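Local atomic coordinates of uncharacterized protein (Pyrococcus horikoshii, PDB entry 1ZJJ), a protein that is uncharacterised but binds magnesium and is probably a phosphatase of the haloacid dehalogenase (HAD) superfamily. Residues V119-G125 with A146-T151. Sequence-based numbering, arbitrary orientation.
Sequences VKHVVVG and ATFIGT
Strands 121-124 and 147-150 are extended and run parallel, their axes 4.7 Å apart at closest approach and inclined by 18°. The register pairs His121 with Thr147, and so on to Val124 with Gly150. Ala146 comes first. Its CB points toward 119-125 and lies 3.8 Å from Val122 CG2. Thr147 N donates to Lys120 O (2.9 Å), and Thr147 O accepts from Val122 N (2.7 Å). The side chains of this pair also meet: with His121 and Thr147 both at chi1 m, ND1 of His121 hydrogen-bonds OG1 of Thr147 at 2.8 Å. His121 NE2 is held by Asp82 O. Phe148, chi1 t, lies on the other face with Val122 and Val124; its CE1 is 4.1 Å from Val124 CG2. Helices 132-143 and 167-178 cover this face. Ile149 N donates to Val122 O (2.9 Å), and Ile149 O accepts from Val124 N (2.7 Å). The Ile149 side chain returns to the His121 face, its CD1 4.1 Å from Val123 CG2, and both residues pack on Met77 of helix 69-80. Gly150 brings its CA 3.3 Å from Val124 O. Thr151 N closes the ladder on the same Val124 O at 2.8 Å. Strand 121-124, helix 132-143 and strand 147-150 form a beta-alpha-beta unit. The two strands are the central pair of a four-stranded parallel sheet, separate from the sheet of the magnesium site, consistent with the alpha/beta cap domain of UmpH-like HAD phosphatases.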
ATOM      1  N   VAL B 119       9.382  20.293  -0.876  1.00 18.59           N
ATOM      2  CA  VAL B 119       8.256  19.935  -0.011  1.00 18.69           C
ATOM      3  C   VAL B 119       8.700  19.639   1.420  1.00 17.58           C
ATOM      4  O   VAL B 119       9.642  18.877   1.632  1.00 16.11           O
ATOM      5  CB  VAL B 119       7.518  18.688  -0.548  1.00 18.21           C
ATOM      6  CG1 VAL B 119       6.533  18.164   0.504  1.00 19.95           C
ATOM      7  CG2 VAL B 119       6.795  19.032  -1.835  1.00 19.77           C
ATOM      8  N   LYS B 120       8.020  20.233   2.398  1.00 17.83           N
ATOM      9  CA  LYS B 120       8.357  20.017   3.805  1.00 18.99           C
ATOM     10  C   LYS B 120       7.376  19.066   4.505  1.00 18.72           C
ATOM     11  O   LYS B 120       7.721  18.430   5.504  1.00 17.45           O
ATOM     12  CB  LYS B 120       8.388  21.357   4.554  1.00 21.16           C
ATOM     13  CG  LYS B 120       9.494  22.308   4.110  1.00 23.17           C
ATOM     14  CD  LYS B 120      10.869  21.715   4.387  1.00 26.40           C
ATOM     15  CE  LYS B 120      11.991  22.626   3.898  1.00 29.55           C
ATOM     16  NZ  LYS B 120      12.123  23.870   4.712  1.00 31.82           N
ATOM     17  N   HIS B 121       6.160  18.976   3.975  1.00 17.54           N
ATOM     18  CA  HIS B 121       5.130  18.115   4.553  1.00 18.14           C
ATOM     19  C   HIS B 121       4.338  17.384   3.472  1.00 17.89           C
ATOM     20  O   HIS B 121       3.916  17.990   2.484  1.00 17.47           O
ATOM     21  CB  HIS B 121       4.148  18.948   5.391  1.00 17.07           C
ATOM     22  CG  HIS B 121       4.803  19.830   6.407  1.00 17.13           C
ATOM     23  ND1 HIS B 121       5.472  19.336   7.507  1.00 16.15           N
ATOM     24  CD2 HIS B 121       4.893  21.182   6.493  1.00 16.66           C
ATOM     25  CE1 HIS B 121       5.944  20.340   8.224  1.00 15.85           C
ATOM     26  NE2 HIS B 121       5.606  21.472   7.628  1.00 15.68           N
ATOM     27  N   VAL B 122       4.141  16.082   3.660  1.00 18.49           N
ATOM     28  CA  VAL B 122       3.351  15.288   2.729  1.00 17.18           C
ATOM     29  C   VAL B 122       2.110  14.826   3.489  1.00 16.11           C
ATOM     30  O   VAL B 122       2.217  14.170   4.524  1.00 18.29           O
ATOM     31  CB  VAL B 122       4.121  14.059   2.218  1.00 18.21           C
ATOM     32  CG1 VAL B 122       3.215  13.226   1.321  1.00 17.56           C
ATOM     33  CG2 VAL B 122       5.359  14.502   1.449  1.00 20.48           C
ATOM     34  N   VAL B 123       0.935  15.198   2.990  1.00 16.45           N
ATOM     35  CA  VAL B 123      -0.328  14.843   3.631  1.00 15.21           C
ATOM     36  C   VAL B 123      -1.088  13.865   2.734  1.00 15.93           C
ATOM     37  O   VAL B 123      -1.366  14.156   1.565  1.00 15.56           O
ATOM     38  CB  VAL B 123      -1.181  16.104   3.898  1.00 15.05           C
ATOM     39  CG1 VAL B 123      -2.510  15.716   4.528  1.00 15.58           C
ATOM     40  CG2 VAL B 123      -0.432  17.051   4.833  1.00 13.90           C
ATOM     41  N   VAL B 124      -1.425  12.707   3.291  1.00 14.91           N
ATOM     42  CA  VAL B 124      -2.098  11.661   2.536  1.00 14.86           C
ATOM     43  C   VAL B 124      -3.456  11.290   3.102  1.00 15.64           C
ATOM     44  O   VAL B 124      -3.563  10.885   4.255  1.00 14.94           O
ATOM     45  CB  VAL B 124      -1.230  10.382   2.506  1.00 15.63           C
ATOM     46  CG1 VAL B 124      -1.839   9.336   1.572  1.00 15.23           C
ATOM     47  CG2 VAL B 124       0.191  10.729   2.087  1.00 17.36           C
ATOM     48  N   GLY B 125      -4.486  11.434   2.275  1.00 15.06           N
ATOM     49  CA  GLY B 125      -5.833  11.073   2.667  1.00 15.94           C
ATOM     50  C   GLY B 125      -6.376  10.194   1.556  1.00 16.65           C
ATOM     51  O   GLY B 125      -5.623   9.784   0.666  1.00 16.25           O
ATOM     52  N   ALA B 146      10.598  15.158   4.194  1.00 19.46           N
ATOM     53  CA  ALA B 146       9.270  15.732   4.376  1.00 16.88           C
ATOM     54  C   ALA B 146       8.474  14.933   5.389  1.00 17.70           C
ATOM     55  O   ALA B 146       8.598  13.711   5.454  1.00 18.70           O
ATOM     56  CB  ALA B 146       8.526  15.757   3.054  1.00 18.60           C
ATOM     57  N   THR B 147       7.652  15.620   6.176  1.00 17.29           N
ATOM     58  CA  THR B 147       6.818  14.947   7.165  1.00 18.03           C
ATOM     59  C   THR B 147       5.847  14.021   6.421  1.00 16.68           C
ATOM     60  O   THR B 147       5.361  14.358   5.345  1.00 17.63           O
ATOM     61  CB  THR B 147       5.993  15.961   7.991  1.00 16.84           C
ATOM     62  OG1 THR B 147       6.838  17.042   8.411  1.00 21.12           O
ATOM     63  CG2 THR B 147       5.408  15.285   9.223  1.00 18.72           C
ATOM     64  N   PHE B 148       5.586  12.852   6.994  1.00 15.12           N
ATOM     65  CA  PHE B 148       4.675  11.878   6.405  1.00 15.29           C
ATOM     66  C   PHE B 148       3.446  11.888   7.317  1.00 14.80           C
ATOM     67  O   PHE B 148       3.492  11.373   8.434  1.00 14.61           O
ATOM     68  CB  PHE B 148       5.358  10.500   6.387  1.00 14.88           C
ATOM     69  CG  PHE B 148       4.518   9.375   5.819  1.00 15.04           C
ATOM     70  CD1 PHE B 148       3.287   9.612   5.210  1.00 16.30           C
ATOM     71  CD2 PHE B 148       4.986   8.063   5.889  1.00 15.06           C
ATOM     72  CE1 PHE B 148       2.532   8.548   4.681  1.00 16.86           C
ATOM     73  CE2 PHE B 148       4.244   6.996   5.365  1.00 16.60           C
ATOM     74  CZ  PHE B 148       3.020   7.236   4.762  1.00 15.86           C
ATOM     75  N   ILE B 149       2.371  12.511   6.842  1.00 14.90           N
ATOM     76  CA  ILE B 149       1.120  12.632   7.600  1.00 14.48           C
ATOM     77  C   ILE B 149      -0.056  11.938   6.910  1.00 14.69           C
ATOM     78  O   ILE B 149      -0.334  12.188   5.734  1.00 16.55           O
ATOM     79  CB  ILE B 149       0.732  14.118   7.785  1.00 14.82           C
ATOM     80  CG1 ILE B 149       1.875  14.873   8.457  1.00 16.92           C
ATOM     81  CG2 ILE B 149      -0.550  14.231   8.616  1.00 14.11           C
ATOM     82  CD1 ILE B 149       1.818  16.378   8.239  1.00 18.40           C
ATOM     83  N   GLY B 150      -0.747  11.075   7.648  1.00 13.34           N
ATOM     84  CA  GLY B 150      -1.895  10.375   7.097  1.00 14.30           C
ATOM     85  C   GLY B 150      -3.160  10.865   7.779  1.00 15.68           C
ATOM     86  O   GLY B 150      -3.192  10.962   8.999  1.00 15.44           O
ATOM     87  N   THR B 151      -4.203  11.177   7.014  1.00 14.64           N
ATOM     88  CA  THR B 151      -5.428  11.672   7.632  1.00 15.22           C
ATOM     89  C   THR B 151      -6.124  10.652   8.526  1.00 14.22           C
ATOM     90  O   THR B 151      -6.616  11.003   9.593  1.00 13.57           O
ATOM     91  CB  THR B 151      -6.453  12.181   6.580  1.00 15.30           C
ATOM     92  OG1 THR B 151      -6.824  11.113   5.701  1.00 18.42           O
ATOM     93  CG2 THR B 151      -5.860  13.330   5.774  1.00 16.52           C
TER